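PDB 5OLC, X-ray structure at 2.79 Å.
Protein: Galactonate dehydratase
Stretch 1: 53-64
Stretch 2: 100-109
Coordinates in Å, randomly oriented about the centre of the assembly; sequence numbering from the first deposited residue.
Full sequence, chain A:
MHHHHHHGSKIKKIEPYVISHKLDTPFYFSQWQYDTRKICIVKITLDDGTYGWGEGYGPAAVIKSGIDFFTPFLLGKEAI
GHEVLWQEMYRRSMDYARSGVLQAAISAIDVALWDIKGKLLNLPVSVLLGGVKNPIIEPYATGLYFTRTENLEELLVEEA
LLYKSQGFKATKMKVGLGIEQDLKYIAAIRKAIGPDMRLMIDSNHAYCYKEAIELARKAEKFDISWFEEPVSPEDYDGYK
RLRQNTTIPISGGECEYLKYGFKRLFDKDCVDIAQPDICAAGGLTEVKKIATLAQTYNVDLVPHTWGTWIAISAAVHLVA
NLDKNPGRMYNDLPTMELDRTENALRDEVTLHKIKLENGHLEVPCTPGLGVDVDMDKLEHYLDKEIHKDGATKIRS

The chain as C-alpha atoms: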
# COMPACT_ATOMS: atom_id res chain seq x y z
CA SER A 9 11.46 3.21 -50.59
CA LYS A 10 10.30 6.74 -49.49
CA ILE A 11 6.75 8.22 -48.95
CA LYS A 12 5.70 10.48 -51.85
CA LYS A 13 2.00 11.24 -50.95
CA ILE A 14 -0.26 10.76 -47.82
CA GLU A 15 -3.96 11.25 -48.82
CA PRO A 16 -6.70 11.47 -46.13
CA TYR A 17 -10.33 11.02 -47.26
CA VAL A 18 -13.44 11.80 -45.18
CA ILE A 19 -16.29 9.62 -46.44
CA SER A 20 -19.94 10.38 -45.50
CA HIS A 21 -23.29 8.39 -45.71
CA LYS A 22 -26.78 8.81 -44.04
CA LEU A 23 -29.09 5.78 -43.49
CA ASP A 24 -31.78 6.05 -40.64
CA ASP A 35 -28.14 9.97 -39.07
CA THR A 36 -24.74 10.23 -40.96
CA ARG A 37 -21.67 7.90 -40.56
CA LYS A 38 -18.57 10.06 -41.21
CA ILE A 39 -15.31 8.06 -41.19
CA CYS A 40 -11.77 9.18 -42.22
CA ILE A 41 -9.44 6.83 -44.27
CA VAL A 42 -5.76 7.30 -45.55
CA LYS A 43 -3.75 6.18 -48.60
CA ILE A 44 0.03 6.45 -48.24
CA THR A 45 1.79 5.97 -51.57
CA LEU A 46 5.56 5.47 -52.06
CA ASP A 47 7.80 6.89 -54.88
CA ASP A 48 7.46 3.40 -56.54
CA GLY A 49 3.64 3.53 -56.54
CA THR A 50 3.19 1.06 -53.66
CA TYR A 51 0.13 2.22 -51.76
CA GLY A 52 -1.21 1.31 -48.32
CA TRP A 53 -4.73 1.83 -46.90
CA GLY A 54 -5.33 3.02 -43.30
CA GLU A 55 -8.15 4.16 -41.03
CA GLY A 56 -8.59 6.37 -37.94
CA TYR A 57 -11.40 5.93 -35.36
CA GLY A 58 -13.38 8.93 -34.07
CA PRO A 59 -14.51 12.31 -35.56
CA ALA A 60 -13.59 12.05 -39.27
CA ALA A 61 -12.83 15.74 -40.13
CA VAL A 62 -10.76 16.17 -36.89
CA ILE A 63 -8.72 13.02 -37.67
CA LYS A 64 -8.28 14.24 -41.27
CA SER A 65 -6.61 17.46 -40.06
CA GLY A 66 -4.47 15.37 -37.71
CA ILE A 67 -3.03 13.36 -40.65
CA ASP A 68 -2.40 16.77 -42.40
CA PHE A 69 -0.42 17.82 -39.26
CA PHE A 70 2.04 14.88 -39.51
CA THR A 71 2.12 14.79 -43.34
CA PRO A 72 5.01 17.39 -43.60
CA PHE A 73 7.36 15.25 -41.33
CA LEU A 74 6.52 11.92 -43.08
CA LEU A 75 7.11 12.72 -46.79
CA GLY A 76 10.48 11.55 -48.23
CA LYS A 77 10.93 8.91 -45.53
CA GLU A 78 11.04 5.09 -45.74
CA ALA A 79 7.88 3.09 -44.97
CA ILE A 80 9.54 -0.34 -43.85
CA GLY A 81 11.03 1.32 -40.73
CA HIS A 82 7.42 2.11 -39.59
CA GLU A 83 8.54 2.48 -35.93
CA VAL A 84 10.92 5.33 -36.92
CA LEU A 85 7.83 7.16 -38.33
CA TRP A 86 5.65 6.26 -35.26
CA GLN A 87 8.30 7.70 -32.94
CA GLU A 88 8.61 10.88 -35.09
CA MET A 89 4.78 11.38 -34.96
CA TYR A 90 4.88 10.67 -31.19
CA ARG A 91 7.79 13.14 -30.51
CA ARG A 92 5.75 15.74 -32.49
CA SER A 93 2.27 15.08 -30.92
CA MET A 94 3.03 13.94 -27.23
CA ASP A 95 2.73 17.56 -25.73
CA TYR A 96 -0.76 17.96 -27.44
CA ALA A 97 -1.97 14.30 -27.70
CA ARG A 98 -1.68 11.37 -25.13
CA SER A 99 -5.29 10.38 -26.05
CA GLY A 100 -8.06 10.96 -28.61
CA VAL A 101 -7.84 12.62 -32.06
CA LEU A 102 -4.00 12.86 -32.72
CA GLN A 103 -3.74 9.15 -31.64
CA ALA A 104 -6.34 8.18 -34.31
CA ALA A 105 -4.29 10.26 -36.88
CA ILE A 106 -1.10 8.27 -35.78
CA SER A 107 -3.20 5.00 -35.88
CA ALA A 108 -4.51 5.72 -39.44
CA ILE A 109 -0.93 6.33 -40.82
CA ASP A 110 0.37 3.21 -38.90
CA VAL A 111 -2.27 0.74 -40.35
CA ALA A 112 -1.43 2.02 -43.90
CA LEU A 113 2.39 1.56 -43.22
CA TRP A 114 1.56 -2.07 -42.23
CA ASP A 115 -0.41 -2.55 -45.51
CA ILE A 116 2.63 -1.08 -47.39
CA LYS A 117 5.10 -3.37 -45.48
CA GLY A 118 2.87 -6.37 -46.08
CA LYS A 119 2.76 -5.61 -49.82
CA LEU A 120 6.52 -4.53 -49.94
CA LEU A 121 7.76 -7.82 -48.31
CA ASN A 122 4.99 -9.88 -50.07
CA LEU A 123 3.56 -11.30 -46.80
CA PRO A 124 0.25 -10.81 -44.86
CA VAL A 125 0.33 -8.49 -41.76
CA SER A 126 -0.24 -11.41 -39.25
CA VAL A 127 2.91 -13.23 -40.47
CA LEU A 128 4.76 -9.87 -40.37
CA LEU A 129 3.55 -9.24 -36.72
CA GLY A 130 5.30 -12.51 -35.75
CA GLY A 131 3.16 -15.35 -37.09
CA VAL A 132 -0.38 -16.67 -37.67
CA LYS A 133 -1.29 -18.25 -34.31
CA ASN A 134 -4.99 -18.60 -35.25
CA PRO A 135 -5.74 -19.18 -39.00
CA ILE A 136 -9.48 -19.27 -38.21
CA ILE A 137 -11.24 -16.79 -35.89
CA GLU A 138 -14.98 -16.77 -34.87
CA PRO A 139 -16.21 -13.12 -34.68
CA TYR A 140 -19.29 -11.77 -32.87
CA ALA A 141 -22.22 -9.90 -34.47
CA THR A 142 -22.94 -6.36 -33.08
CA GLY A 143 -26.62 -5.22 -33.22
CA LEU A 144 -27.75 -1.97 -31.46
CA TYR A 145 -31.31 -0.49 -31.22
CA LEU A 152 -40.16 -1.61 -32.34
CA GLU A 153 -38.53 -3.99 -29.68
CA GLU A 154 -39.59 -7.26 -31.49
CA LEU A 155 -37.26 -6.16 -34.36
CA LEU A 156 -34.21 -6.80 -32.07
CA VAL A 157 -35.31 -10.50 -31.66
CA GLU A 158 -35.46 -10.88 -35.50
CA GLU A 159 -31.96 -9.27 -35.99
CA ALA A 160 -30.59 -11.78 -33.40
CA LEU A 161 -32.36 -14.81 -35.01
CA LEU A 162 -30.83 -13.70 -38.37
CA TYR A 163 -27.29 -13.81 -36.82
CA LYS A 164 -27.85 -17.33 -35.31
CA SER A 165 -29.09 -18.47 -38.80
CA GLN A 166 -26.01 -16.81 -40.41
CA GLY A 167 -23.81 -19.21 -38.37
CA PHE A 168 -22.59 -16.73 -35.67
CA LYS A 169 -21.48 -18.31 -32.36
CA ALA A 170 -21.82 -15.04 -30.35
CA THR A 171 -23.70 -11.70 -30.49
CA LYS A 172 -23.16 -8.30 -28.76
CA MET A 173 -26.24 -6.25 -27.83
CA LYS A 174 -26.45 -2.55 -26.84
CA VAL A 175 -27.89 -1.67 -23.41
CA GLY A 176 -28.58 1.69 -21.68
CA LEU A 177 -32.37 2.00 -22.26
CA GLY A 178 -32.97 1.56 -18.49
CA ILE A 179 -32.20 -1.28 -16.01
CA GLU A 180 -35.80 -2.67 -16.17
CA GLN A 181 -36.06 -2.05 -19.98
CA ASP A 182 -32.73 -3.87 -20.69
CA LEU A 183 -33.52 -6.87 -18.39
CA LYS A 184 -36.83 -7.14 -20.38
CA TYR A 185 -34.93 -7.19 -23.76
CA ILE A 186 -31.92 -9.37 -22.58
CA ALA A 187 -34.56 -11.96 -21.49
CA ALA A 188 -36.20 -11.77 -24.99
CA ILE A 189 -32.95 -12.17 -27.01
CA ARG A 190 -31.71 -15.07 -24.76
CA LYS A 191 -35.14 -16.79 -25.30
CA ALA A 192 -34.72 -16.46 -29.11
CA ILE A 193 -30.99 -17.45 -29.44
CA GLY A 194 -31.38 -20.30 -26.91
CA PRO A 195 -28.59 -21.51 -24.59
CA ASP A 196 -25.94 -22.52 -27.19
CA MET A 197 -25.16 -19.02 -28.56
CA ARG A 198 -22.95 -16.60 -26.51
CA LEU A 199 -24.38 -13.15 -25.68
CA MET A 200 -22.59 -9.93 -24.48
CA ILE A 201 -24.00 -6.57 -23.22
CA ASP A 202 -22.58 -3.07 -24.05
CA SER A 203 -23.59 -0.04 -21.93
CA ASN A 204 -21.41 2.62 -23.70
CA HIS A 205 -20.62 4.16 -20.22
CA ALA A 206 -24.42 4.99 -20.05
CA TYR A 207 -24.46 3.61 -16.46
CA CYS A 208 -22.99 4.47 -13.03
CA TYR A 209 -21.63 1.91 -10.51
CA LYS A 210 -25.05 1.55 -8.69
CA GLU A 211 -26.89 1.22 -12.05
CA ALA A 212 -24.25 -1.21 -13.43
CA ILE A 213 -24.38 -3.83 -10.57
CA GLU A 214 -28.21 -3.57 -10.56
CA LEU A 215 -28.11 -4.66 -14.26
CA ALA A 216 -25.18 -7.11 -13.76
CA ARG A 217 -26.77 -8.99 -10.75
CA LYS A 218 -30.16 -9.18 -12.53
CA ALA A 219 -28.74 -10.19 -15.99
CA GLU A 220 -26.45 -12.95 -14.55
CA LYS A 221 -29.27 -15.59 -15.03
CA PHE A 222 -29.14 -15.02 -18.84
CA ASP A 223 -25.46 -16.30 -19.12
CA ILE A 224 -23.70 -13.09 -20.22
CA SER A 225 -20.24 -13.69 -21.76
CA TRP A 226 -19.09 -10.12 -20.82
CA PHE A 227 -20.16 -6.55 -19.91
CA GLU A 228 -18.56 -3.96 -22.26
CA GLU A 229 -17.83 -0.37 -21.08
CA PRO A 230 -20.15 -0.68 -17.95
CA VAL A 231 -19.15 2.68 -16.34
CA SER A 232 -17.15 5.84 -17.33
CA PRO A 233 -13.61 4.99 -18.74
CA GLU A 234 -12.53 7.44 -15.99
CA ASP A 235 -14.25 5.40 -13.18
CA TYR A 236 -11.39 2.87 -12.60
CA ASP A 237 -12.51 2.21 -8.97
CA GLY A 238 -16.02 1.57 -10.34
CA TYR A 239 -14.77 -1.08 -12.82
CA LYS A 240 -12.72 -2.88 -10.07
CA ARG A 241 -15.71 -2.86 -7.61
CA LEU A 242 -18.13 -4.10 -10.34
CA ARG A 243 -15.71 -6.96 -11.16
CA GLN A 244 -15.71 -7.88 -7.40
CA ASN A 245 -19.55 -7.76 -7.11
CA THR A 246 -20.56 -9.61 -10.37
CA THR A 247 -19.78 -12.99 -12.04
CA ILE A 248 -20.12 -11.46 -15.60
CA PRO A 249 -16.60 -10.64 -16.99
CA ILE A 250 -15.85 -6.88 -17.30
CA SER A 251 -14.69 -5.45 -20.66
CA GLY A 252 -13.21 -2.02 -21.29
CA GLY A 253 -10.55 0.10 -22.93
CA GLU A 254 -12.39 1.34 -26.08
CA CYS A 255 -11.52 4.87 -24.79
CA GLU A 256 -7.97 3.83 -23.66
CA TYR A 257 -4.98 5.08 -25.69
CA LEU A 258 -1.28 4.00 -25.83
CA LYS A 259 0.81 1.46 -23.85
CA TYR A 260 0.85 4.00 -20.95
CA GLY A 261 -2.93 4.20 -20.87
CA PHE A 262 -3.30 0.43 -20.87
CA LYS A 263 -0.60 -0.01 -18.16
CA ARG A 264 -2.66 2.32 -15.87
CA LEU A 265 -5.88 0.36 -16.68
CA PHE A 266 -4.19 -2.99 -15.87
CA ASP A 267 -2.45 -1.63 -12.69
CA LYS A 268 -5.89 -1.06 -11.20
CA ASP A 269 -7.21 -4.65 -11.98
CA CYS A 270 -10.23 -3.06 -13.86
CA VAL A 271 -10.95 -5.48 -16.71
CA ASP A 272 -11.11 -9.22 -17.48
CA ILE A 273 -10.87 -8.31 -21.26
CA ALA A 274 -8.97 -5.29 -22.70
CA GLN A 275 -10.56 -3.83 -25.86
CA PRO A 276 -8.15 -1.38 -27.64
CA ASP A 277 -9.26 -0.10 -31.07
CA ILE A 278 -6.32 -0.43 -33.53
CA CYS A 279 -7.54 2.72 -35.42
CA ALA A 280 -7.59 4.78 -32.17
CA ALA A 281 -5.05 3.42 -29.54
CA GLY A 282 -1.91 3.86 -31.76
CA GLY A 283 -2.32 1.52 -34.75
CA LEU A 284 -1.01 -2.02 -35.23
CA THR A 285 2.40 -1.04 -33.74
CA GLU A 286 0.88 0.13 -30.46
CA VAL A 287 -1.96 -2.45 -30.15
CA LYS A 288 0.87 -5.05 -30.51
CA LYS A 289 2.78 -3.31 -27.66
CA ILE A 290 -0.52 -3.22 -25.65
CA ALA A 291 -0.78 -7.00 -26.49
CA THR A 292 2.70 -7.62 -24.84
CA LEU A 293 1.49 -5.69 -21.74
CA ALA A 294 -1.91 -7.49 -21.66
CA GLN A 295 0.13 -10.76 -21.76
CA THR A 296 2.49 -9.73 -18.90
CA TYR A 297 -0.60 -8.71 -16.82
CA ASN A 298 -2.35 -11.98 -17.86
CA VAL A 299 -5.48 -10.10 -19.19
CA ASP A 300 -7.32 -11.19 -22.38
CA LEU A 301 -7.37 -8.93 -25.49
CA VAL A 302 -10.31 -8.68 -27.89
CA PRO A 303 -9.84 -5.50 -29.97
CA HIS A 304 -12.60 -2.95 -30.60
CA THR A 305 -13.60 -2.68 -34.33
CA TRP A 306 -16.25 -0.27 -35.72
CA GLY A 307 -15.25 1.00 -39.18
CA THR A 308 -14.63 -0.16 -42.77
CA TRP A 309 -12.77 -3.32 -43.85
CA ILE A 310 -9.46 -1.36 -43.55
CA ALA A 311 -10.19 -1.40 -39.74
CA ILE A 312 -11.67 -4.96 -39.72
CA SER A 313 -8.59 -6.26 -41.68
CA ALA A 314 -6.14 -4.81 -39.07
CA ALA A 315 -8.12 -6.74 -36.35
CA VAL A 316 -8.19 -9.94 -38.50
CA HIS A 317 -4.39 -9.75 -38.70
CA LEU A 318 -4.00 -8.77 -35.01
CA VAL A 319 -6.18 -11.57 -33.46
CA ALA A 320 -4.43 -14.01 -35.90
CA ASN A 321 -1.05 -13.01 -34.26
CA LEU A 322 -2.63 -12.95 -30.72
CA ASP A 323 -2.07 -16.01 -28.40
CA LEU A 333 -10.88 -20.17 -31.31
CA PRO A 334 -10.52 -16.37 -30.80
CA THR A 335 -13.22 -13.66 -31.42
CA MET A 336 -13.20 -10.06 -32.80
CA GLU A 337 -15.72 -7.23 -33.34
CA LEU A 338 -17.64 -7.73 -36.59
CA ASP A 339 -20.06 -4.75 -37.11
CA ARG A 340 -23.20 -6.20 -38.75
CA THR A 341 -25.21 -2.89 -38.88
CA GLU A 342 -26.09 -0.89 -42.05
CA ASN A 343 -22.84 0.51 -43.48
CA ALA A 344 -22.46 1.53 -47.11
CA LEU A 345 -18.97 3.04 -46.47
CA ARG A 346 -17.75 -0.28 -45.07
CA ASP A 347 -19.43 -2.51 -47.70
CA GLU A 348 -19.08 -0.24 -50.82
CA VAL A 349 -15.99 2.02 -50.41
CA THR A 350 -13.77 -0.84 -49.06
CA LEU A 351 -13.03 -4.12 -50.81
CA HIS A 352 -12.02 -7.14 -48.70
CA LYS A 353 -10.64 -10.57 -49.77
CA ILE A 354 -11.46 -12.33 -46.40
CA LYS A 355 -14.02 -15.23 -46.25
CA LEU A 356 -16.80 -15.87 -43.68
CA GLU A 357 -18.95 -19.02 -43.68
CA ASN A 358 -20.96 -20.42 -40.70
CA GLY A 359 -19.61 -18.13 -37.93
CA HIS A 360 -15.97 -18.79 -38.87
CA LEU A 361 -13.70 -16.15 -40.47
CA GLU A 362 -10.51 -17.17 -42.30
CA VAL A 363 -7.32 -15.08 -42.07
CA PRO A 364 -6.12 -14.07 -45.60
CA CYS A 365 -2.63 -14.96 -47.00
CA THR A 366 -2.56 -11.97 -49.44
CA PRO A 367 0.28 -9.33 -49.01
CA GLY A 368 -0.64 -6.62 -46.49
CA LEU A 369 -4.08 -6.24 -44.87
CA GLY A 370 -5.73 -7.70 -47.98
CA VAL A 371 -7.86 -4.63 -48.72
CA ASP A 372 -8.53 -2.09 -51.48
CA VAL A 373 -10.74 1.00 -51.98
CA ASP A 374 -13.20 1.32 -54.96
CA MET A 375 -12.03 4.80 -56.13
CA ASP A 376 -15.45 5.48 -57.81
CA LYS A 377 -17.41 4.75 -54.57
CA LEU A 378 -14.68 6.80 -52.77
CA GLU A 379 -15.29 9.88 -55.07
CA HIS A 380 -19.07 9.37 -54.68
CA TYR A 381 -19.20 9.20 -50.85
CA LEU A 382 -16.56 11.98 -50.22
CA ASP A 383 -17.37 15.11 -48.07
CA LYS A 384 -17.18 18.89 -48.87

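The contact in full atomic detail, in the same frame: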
# COMPACT_ATOMS: atom_id res chain seq x y z
N TRP A 53 -3.47 1.28 -47.42
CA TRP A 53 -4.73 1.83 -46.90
C TRP A 53 -4.81 1.76 -45.35
O TRP A 53 -4.51 0.74 -44.74
CB TRP A 53 -5.95 1.18 -47.58
CG TRP A 53 -6.22 1.68 -48.97
CD1 TRP A 53 -6.01 1.01 -50.14
CD2 TRP A 53 -6.73 2.98 -49.33
NE1 TRP A 53 -6.38 1.81 -51.22
CE2 TRP A 53 -6.80 3.02 -50.75
CE3 TRP A 53 -7.16 4.09 -48.60
CZ2 TRP A 53 -7.30 4.14 -51.43
CZ3 TRP A 53 -7.63 5.20 -49.28
CH2 TRP A 53 -7.70 5.21 -50.68
N GLY A 54 -5.20 2.88 -44.75
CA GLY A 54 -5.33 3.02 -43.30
C GLY A 54 -6.64 3.65 -42.89
O GLY A 54 -7.38 4.13 -43.73
N GLU A 55 -6.91 3.64 -41.60
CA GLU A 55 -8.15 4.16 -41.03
C GLU A 55 -7.91 4.66 -39.59
O GLU A 55 -7.15 4.06 -38.83
CB GLU A 55 -9.21 3.04 -41.03
CG GLU A 55 -10.63 3.46 -40.73
CD GLU A 55 -11.64 2.36 -41.02
OE1 GLU A 55 -11.30 1.41 -41.75
OE2 GLU A 55 -12.78 2.44 -40.50
N GLY A 56 -8.58 5.76 -39.26
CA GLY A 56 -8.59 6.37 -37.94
C GLY A 56 -9.99 6.28 -37.35
O GLY A 56 -10.97 6.35 -38.10
N TYR A 57 -10.10 6.06 -36.02
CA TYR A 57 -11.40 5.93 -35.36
C TYR A 57 -11.71 7.16 -34.52
O TYR A 57 -10.91 7.53 -33.66
CB TYR A 57 -11.50 4.63 -34.54
CG TYR A 57 -12.82 4.46 -33.82
CD1 TYR A 57 -13.92 3.88 -34.46
CD2 TYR A 57 -12.97 4.83 -32.48
CE1 TYR A 57 -15.13 3.70 -33.79
CE2 TYR A 57 -14.18 4.66 -31.80
CZ TYR A 57 -15.26 4.09 -32.46
OH TYR A 57 -16.45 3.92 -31.79
N GLY A 58 -12.89 7.75 -34.77
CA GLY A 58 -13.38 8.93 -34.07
C GLY A 58 -14.01 9.96 -34.98
O GLY A 58 -14.62 9.58 -35.98
N PRO A 59 -13.89 11.29 -34.69
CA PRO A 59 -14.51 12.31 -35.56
C PRO A 59 -13.69 12.58 -36.84
O PRO A 59 -12.65 13.26 -36.83
CB PRO A 59 -14.66 13.53 -34.64
CG PRO A 59 -14.03 13.14 -33.31
CD PRO A 59 -13.20 11.93 -33.55
N ALA A 60 -14.19 12.01 -37.94
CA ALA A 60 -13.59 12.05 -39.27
C ALA A 60 -12.78 13.32 -39.60
O ALA A 60 -11.56 13.25 -39.70
CB ALA A 60 -14.64 11.79 -40.32
N ALA A 61 -13.45 14.47 -39.74
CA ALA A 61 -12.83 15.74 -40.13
C ALA A 61 -11.72 16.25 -39.18
O ALA A 61 -10.84 17.01 -39.62
CB ALA A 61 -13.90 16.78 -40.31
N VAL A 62 -11.76 15.81 -37.91
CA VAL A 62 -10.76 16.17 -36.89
C VAL A 62 -9.54 15.29 -37.06
O VAL A 62 -8.41 15.76 -36.89
CB VAL A 62 -11.30 16.09 -35.44
CG1 VAL A 62 -10.57 17.09 -34.55
CG2 VAL A 62 -12.80 16.34 -35.40
N ILE A 63 -9.78 14.00 -37.41
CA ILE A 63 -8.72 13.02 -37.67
C ILE A 63 -7.97 13.40 -38.97
O ILE A 63 -6.74 13.31 -39.04
CB ILE A 63 -9.28 11.56 -37.66
CG1 ILE A 63 -9.62 11.10 -36.22
CG2 ILE A 63 -8.34 10.54 -38.34
CD1 ILE A 63 -10.73 10.17 -36.14
N LYS A 64 -8.75 13.85 -39.96
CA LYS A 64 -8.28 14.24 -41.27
C LYS A 64 -7.29 15.40 -41.18
O LYS A 64 -6.32 15.45 -41.94
CB LYS A 64 -9.48 14.60 -42.14
CG LYS A 64 -9.22 14.48 -43.64
CD LYS A 64 -9.40 15.80 -44.35
CE LYS A 64 -8.08 16.43 -44.72
NZ LYS A 64 -8.27 17.81 -45.26
N GLY A 100 -7.15 10.48 -27.59
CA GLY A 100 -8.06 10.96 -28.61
C GLY A 100 -7.60 11.06 -30.05
O GLY A 100 -7.00 10.13 -30.60
N VAL A 101 -7.97 12.19 -30.67
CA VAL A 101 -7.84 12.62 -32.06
C VAL A 101 -6.43 12.42 -32.65
O VAL A 101 -6.35 11.65 -33.61
CB VAL A 101 -8.37 14.08 -32.24
CG1 VAL A 101 -7.89 14.71 -33.56
CG2 VAL A 101 -9.89 14.11 -32.16
N LEU A 102 -5.35 13.06 -32.13
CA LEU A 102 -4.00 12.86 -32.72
C LEU A 102 -3.52 11.39 -32.67
O LEU A 102 -2.74 11.00 -33.53
CB LEU A 102 -2.93 13.80 -32.18
CG LEU A 102 -2.97 15.25 -32.70
CD1 LEU A 102 -2.08 16.14 -31.89
CD2 LEU A 102 -2.57 15.35 -34.15
N GLN A 103 -4.05 10.57 -31.73
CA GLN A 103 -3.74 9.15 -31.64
C GLN A 103 -4.39 8.38 -32.79
O GLN A 103 -3.77 7.47 -33.33
CB GLN A 103 -4.10 8.53 -30.27
CG GLN A 103 -3.21 8.97 -29.11
CD GLN A 103 -1.74 9.14 -29.47
OE1 GLN A 103 -1.08 8.22 -29.98
NE2 GLN A 103 -1.20 10.33 -29.23
N ALA A 104 -5.63 8.79 -33.18
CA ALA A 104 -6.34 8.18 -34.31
C ALA A 104 -5.71 8.62 -35.67
O ALA A 104 -5.81 7.87 -36.65
CB ALA A 104 -7.82 8.51 -34.24
N ALA A 105 -5.03 9.80 -35.71
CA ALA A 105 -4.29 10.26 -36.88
C ALA A 105 -3.04 9.37 -37.01
O ALA A 105 -2.80 8.84 -38.11
CB ALA A 105 -3.87 11.71 -36.71
N ILE A 106 -2.30 9.14 -35.86
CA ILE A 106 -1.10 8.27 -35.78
C ILE A 106 -1.49 6.82 -36.11
O ILE A 106 -0.75 6.17 -36.84
CB ILE A 106 -0.30 8.37 -34.44
CG1 ILE A 106 0.20 9.81 -34.18
CG2 ILE A 106 0.89 7.42 -34.46
CD1 ILE A 106 1.07 10.03 -32.95
N SER A 107 -2.67 6.35 -35.61
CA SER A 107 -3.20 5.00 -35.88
C SER A 107 -3.43 4.78 -37.37
O SER A 107 -2.98 3.76 -37.92
CB SER A 107 -4.52 4.76 -35.15
OG SER A 107 -4.42 4.80 -33.74
N ALA A 108 -4.16 5.73 -38.02
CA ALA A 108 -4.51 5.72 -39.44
C ALA A 108 -3.27 5.57 -40.33
O ALA A 108 -3.25 4.65 -41.14
CB ALA A 108 -5.28 6.97 -39.78
N ILE A 109 -2.21 6.41 -40.11
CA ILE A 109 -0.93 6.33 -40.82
C ILE A 109 -0.27 4.96 -40.57
O ILE A 109 0.13 4.31 -41.52
CB ILE A 109 0.01 7.51 -40.45
CG1 ILE A 109 -0.55 8.86 -40.98
CG2 ILE A 109 1.46 7.28 -40.94
CD1 ILE A 109 -0.26 10.05 -40.13

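A strand and a helix can approach unusually closely where glycine leaves no side chain between the backbones, and galactonate dehydratase offers a clear example. The strand that enters the stretch at Trp53 runs nearly antiparallel to helix 101-109, their axes only 5.9 Å apart at closest approach. Gly54 CA lies 3.4 Å from Ala108 O in a CA-H...O contact, and a CB on Gly54 would fall 2.0 Å from that same oxygen; a CB on Gly56 would clash with Ala104 O. Between them, Glu55 turns its side chain away and offers its backbone instead, with Glu55 O 3.2 Å from Ala108 CA in a second CA-H...O contact. The helix answers with small bumps: the methyl of Ala108 reaches Gly56 N (CB to N, 3.6 Å), and Ala104 CB sits 3.3 Å from Tyr57 O.

Farther along, the helix that contains Val62 and Ile63 crosses at 69° with 8.8 Å between axes, and larger side chains fill the wider gap. Ile63 CG1 packs 3.7 Å from Ala104 CB. Val101, pointing toward the first stretch, wedges both methyls against Val62, CG1 and CG2 lying 3.7 and 3.9 Å from Val62 CG1; CG2 is also 4.2 Å from Pro59 CD. No hydrogen bond joins the stretches; complementary shape, burying 414 Å², dominates the contact.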